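NOL1/NOP2/sun family protein (Enterococcus faecium, PDB 3M4X) probably methylates a cytosine of ribosomal RNA, as an RsmF-like methyltransferase that joins a catalytic domain to a PUA-like RNA-binding domain. Local coordinates at residues F172-A183 with K222-S233. Sequence-based numbering, arbitrary orientation.
Sequences FSGFFDRIVVDA and KMLKNKGQLIYS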
loop_
_atom_site.group_PDB
_atom_site.type_symbol
_atom_site.label_atom_id
_atom_site.label_comp_id
_atom_site.label_asym_id
_atom_site.label_seq_id
_atom_site.Cartn_x
_atom_site.Cartn_y
_atom_site.Cartn_z
ATOM N N PHE A 172 11.478 0.121 -16.852
ATOM C CA PHE A 172 10.194 -0.574 -16.801
ATOM C C PHE A 172 9.301 -0.324 -18.009
ATOM O O PHE A 172 8.089 -0.571 -17.962
ATOM C CB PHE A 172 9.440 -0.167 -15.539
ATOM C CG PHE A 172 10.027 -0.719 -14.276
ATOM C CD1 PHE A 172 10.706 0.102 -13.392
ATOM C CD2 PHE A 172 9.878 -2.058 -13.959
ATOM C CE1 PHE A 172 11.233 -0.409 -12.203
ATOM C CE2 PHE A 172 10.399 -2.575 -12.779
ATOM C CZ PHE A 172 11.082 -1.749 -11.904
ATOM N N SER A 173 9.899 0.180 -19.077
ATOM C CA SER A 173 9.177 0.410 -20.319
ATOM C C SER A 173 8.439 -0.862 -20.757
ATOM O O SER A 173 9.046 -1.932 -20.862
ATOM C CB SER A 173 10.145 0.878 -21.413
ATOM O OG SER A 173 9.443 1.308 -22.562
ATOM N N GLY A 174 7.129 -0.736 -20.988
ATOM C CA GLY A 174 6.275 -1.857 -21.365
ATOM C C GLY A 174 6.202 -3.047 -20.405
ATOM O O GLY A 174 5.834 -4.162 -20.812
ATOM N N PHE A 175 6.522 -2.817 -19.136
ATOM C CA PHE A 175 6.741 -3.912 -18.176
ATOM C C PHE A 175 5.484 -4.413 -17.429
ATOM O O PHE A 175 5.302 -5.620 -17.253
ATOM C CB PHE A 175 7.833 -3.488 -17.186
ATOM C CG PHE A 175 8.147 -4.512 -16.116
ATOM C CD1 PHE A 175 9.003 -5.574 -16.375
ATOM C CD2 PHE A 175 7.641 -4.371 -14.836
ATOM C CE1 PHE A 175 9.310 -6.492 -15.387
ATOM C CE2 PHE A 175 7.947 -5.279 -13.842
ATOM C CZ PHE A 175 8.782 -6.341 -14.117
ATOM N N PHE A 176 4.619 -3.492 -17.016
ATOM C CA PHE A 176 3.540 -3.798 -16.074
ATOM C C PHE A 176 2.205 -4.216 -16.668
ATOM O O PHE A 176 1.743 -3.677 -17.677
ATOM C CB PHE A 176 3.287 -2.588 -15.157
ATOM C CG PHE A 176 4.447 -2.252 -14.272
ATOM C CD1 PHE A 176 5.281 -1.195 -14.573
ATOM C CD2 PHE A 176 4.718 -3.017 -13.148
ATOM C CE1 PHE A 176 6.370 -0.891 -13.750
ATOM C CE2 PHE A 176 5.791 -2.722 -12.317
ATOM C CZ PHE A 176 6.612 -1.654 -12.614
ATOM N N ASP A 177 1.562 -5.153 -15.989
ATOM C CA ASP A 177 0.160 -5.469 -16.254
ATOM C C ASP A 177 -0.777 -4.376 -15.770
ATOM O O ASP A 177 -1.877 -4.215 -16.278
ATOM C CB ASP A 177 -0.235 -6.755 -15.531
ATOM C CG ASP A 177 0.476 -7.953 -16.067
ATOM O OD1 ASP A 177 0.139 -8.350 -17.197
ATOM O OD2 ASP A 177 1.368 -8.492 -15.367
ATOM N N ARG A 178 -0.348 -3.629 -14.770
ATOM C CA ARG A 178 -1.291 -2.821 -14.033
ATOM C C ARG A 178 -0.555 -1.707 -13.341
ATOM O O ARG A 178 0.479 -1.937 -12.708
ATOM C CB ARG A 178 -1.981 -3.710 -13.005
ATOM C CG ARG A 178 -3.212 -3.152 -12.314
ATOM C CD ARG A 178 -4.082 -4.358 -11.873
ATOM N NE ARG A 178 -5.383 -4.264 -12.500
ATOM C CZ ARG A 178 -5.834 -5.069 -13.445
ATOM N NH1 ARG A 178 -5.112 -6.078 -13.882
ATOM N NH2 ARG A 178 -7.034 -4.857 -13.942
ATOM N N ILE A 179 -1.067 -0.490 -13.491
ATOM C CA ILE A 179 -0.452 0.654 -12.841
ATOM C C ILE A 179 -1.487 1.527 -12.149
ATOM O O ILE A 179 -2.506 1.889 -12.731
ATOM C CB ILE A 179 0.369 1.510 -13.838
ATOM C CG1 ILE A 179 1.447 0.666 -14.530
ATOM C CG2 ILE A 179 0.987 2.719 -13.126
ATOM C CD1 ILE A 179 2.300 1.462 -15.538
ATOM N N VAL A 180 -1.207 1.869 -10.902
ATOM C CA VAL A 180 -2.073 2.727 -10.137
ATOM C C VAL A 180 -1.380 4.060 -9.934
ATOM O O VAL A 180 -0.273 4.134 -9.384
ATOM C CB VAL A 180 -2.400 2.116 -8.771
ATOM C CG1 VAL A 180 -3.188 3.096 -7.925
ATOM C CG2 VAL A 180 -3.150 0.809 -8.951
ATOM N N VAL A 181 -2.049 5.109 -10.390
ATOM C CA VAL A 181 -1.578 6.472 -10.252
ATOM C C VAL A 181 -2.561 7.259 -9.384
ATOM O O VAL A 181 -3.588 7.744 -9.863
ATOM C CB VAL A 181 -1.486 7.155 -11.627
ATOM C CG1 VAL A 181 -0.923 8.575 -11.484
ATOM C CG2 VAL A 181 -0.633 6.326 -12.572
ATOM N N ASP A 182 -2.249 7.355 -8.101
ATOM C CA ASP A 182 -3.004 8.197 -7.185
ATOM C C ASP A 182 -2.279 9.538 -7.203
ATOM O O ASP A 182 -1.358 9.776 -6.441
ATOM C CB ASP A 182 -3.007 7.544 -5.804
ATOM C CG ASP A 182 -3.623 8.415 -4.725
ATOM O OD1 ASP A 182 -4.649 9.093 -4.969
ATOM O OD2 ASP A 182 -3.062 8.399 -3.612
ATOM N N ALA A 183 -2.686 10.402 -8.125
ATOM C CA ALA A 183 -1.903 11.576 -8.489
ATOM C C ALA A 183 -1.936 12.687 -7.464
ATOM O O ALA A 183 -2.977 12.956 -6.868
ATOM C CB ALA A 183 -2.364 12.109 -9.832
ATOM N N LYS A 222 3.973 4.712 -20.619
ATOM C CA LYS A 222 5.088 4.008 -21.250
ATOM C C LYS A 222 5.427 2.677 -20.544
ATOM O O LYS A 222 6.045 1.769 -21.130
ATOM C CB LYS A 222 6.324 4.905 -21.313
ATOM C CG LYS A 222 6.117 6.195 -22.083
ATOM C CD LYS A 222 7.445 6.888 -22.291
ATOM C CE LYS A 222 7.286 8.385 -22.461
ATOM N NZ LYS A 222 8.621 9.050 -22.292
HETATM N N MSE A 223 5.017 2.545 -19.289
HETATM C CA MSE A 223 5.375 1.350 -18.540
HETATM C C MSE A 223 4.335 0.239 -18.593
HETATM O O MSE A 223 4.474 -0.784 -17.933
HETATM C CB MSE A 223 5.748 1.734 -17.115
HETATM C CG MSE A 223 6.978 2.634 -17.118
HETATM SE SE MSE A 223 7.598 3.119 -15.355
HETATM C CE MSE A 223 6.338 4.584 -14.912
ATOM N N LEU A 224 3.318 0.437 -19.424
ATOM C CA LEU A 224 2.200 -0.487 -19.538
ATOM C C LEU A 224 2.477 -1.531 -20.609
ATOM O O LEU A 224 3.028 -1.206 -21.658
ATOM C CB LEU A 224 0.943 0.283 -19.931
ATOM C CG LEU A 224 -0.291 0.402 -19.038
ATOM C CD1 LEU A 224 -0.180 -0.345 -17.704
ATOM C CD2 LEU A 224 -0.653 1.878 -18.844
ATOM N N LYS A 225 2.101 -2.784 -20.346
ATOM C CA LYS A 225 2.148 -3.808 -21.379
ATOM C C LYS A 225 0.981 -3.554 -22.310
ATOM O O LYS A 225 0.088 -2.788 -21.987
ATOM C CB LYS A 225 2.007 -5.213 -20.786
ATOM C CG LYS A 225 3.154 -5.686 -19.909
ATOM C CD LYS A 225 2.764 -6.967 -19.166
ATOM C CE LYS A 225 2.242 -8.052 -20.127
ATOM N NZ LYS A 225 1.723 -9.239 -19.373
ATOM N N ASN A 226 0.981 -4.205 -23.464
ATOM C CA ASN A 226 -0.209 -4.219 -24.294
ATOM C C ASN A 226 -1.350 -4.832 -23.494
ATOM O O ASN A 226 -1.202 -5.936 -22.938
ATOM C CB ASN A 226 0.028 -5.049 -25.563
ATOM C CG ASN A 226 -1.179 -5.052 -26.494
ATOM O OD1 ASN A 226 -1.911 -6.032 -26.567
ATOM N ND2 ASN A 226 -1.393 -3.946 -27.204
ATOM N N LYS A 227 -2.479 -4.120 -23.455
ATOM C CA LYS A 227 -3.684 -4.517 -22.710
ATOM C C LYS A 227 -3.495 -4.398 -21.191
ATOM O O LYS A 227 -4.314 -4.877 -20.408
ATOM C CB LYS A 227 -4.186 -5.912 -23.120
ATOM C CG LYS A 227 -4.895 -5.930 -24.489
ATOM C CD LYS A 227 -5.243 -7.343 -24.964
ATOM C CE LYS A 227 -4.646 -7.623 -26.367
ATOM N NZ LYS A 227 -5.150 -8.867 -27.053
ATOM N N GLY A 228 -2.411 -3.747 -20.789
ATOM C CA GLY A 228 -2.194 -3.428 -19.394
ATOM C C GLY A 228 -3.249 -2.435 -18.945
ATOM O O GLY A 228 -3.865 -1.734 -19.757
ATOM N N GLN A 229 -3.463 -2.364 -17.640
ATOM C CA GLN A 229 -4.507 -1.502 -17.122
ATOM C C GLN A 229 -3.940 -0.383 -16.293
ATOM O O GLN A 229 -2.964 -0.551 -15.558
ATOM C CB GLN A 229 -5.550 -2.309 -16.349
ATOM C CG GLN A 229 -6.181 -3.387 -17.217
ATOM C CD GLN A 229 -7.651 -3.576 -16.923
ATOM O OE1 GLN A 229 -8.025 -4.177 -15.913
ATOM N NE2 GLN A 229 -8.499 -3.054 -17.801
ATOM N N LEU A 230 -4.561 0.774 -16.453
ATOM C CA LEU A 230 -4.189 1.977 -15.741
ATOM C C LEU A 230 -5.346 2.409 -14.873
ATOM O O LEU A 230 -6.470 2.596 -15.354
ATOM C CB LEU A 230 -3.898 3.091 -16.733
ATOM C CG LEU A 230 -3.784 4.479 -16.124
ATOM C CD1 LEU A 230 -2.552 4.548 -15.255
ATOM C CD2 LEU A 230 -3.708 5.481 -17.234
ATOM N N ILE A 231 -5.073 2.558 -13.587
ATOM C CA ILE A 231 -6.043 3.111 -12.672
ATOM C C ILE A 231 -5.562 4.502 -12.239
ATOM O O ILE A 231 -4.461 4.643 -11.693
ATOM C CB ILE A 231 -6.270 2.199 -11.448
ATOM C CG1 ILE A 231 -7.008 0.909 -11.838
ATOM C CG2 ILE A 231 -7.081 2.937 -10.384
ATOM C CD1 ILE A 231 -6.127 -0.196 -12.414
ATOM N N TYR A 232 -6.378 5.521 -12.511
ATOM C CA TYR A 232 -6.069 6.906 -12.138
ATOM C C TYR A 232 -7.005 7.411 -11.056
ATOM O O TYR A 232 -8.219 7.205 -11.119
ATOM C CB TYR A 232 -6.195 7.830 -13.348
ATOM C CG TYR A 232 -6.024 9.310 -13.042
ATOM C CD1 TYR A 232 -4.769 9.843 -12.806
ATOM C CD2 TYR A 232 -7.121 10.173 -13.007
ATOM C CE1 TYR A 232 -4.595 11.185 -12.548
ATOM C CE2 TYR A 232 -6.963 11.536 -12.743
ATOM C CZ TYR A 232 -5.690 12.037 -12.522
ATOM O OH TYR A 232 -5.488 13.384 -12.259
ATOM N N SER A 233 -6.449 8.099 -10.071
ATOM C CA SER A 233 -7.270 8.570 -8.968
ATOM C C SER A 233 -6.769 9.864 -8.383
ATOM O O SER A 233 -5.600 10.241 -8.529
ATOM C CB SER A 233 -7.351 7.534 -7.860
ATOM O OG SER A 233 -6.202 7.615 -7.035
#
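Ile179 reaches across the sheet face to Met223 and Leu224: its CD1 lies 3.8 Å from Met223 CB, the two side chains meeting at about a right angle, while its CG1 packs 3.7 Å from Leu224 CD1. Met223, a selenomethionine, runs beside Phe176 in the same direction and puts its CB at the edge of that ring, one face of which is taken by Phe175 CD2. With CG anti to the carbonyl carbon (chi1 -63°), Met223 brings SE to 3.8 Å from Phe172 CB. Further along this face, Val181 CG2 sits 3.7 Å from Leu230 CD1. Two residues on, Ala183 CB rests 3.6 Å from Tyr232 CE1; helix 205-222 packs on Val181 and Tyr232. Backbone bonds such as Val181 N to Ile231 O (2.8 Å) join 178-182 to 228-233 as neighbouring parallel strands of the Rossmann-like methyltransferase sheet, linked by a crossover that includes helix 205-222. On the other face Ile231 CD1 approaches Arg178 obliquely, and Gln229 CB lies over one face of the guanidinium, offset toward its rim; Arg178 also forms a salt bridge with Glu107, and Gln229 NE2 bonds Thr301. At the far end Ser233 OG makes a weak hydrogen bond to Asp182 OD1. Where the chain turns, the aliphatic part of Lys225 passes Gly174 O and bends at chi3 (53°), which carries NZ to the syn side of Asp177 OD1, 31° out of the carboxylate plane, in a 2.8 Å salt bridge. Asp177 OD2 accepts the backbone N-H of Lys108, so both carboxylate oxygens are engaged.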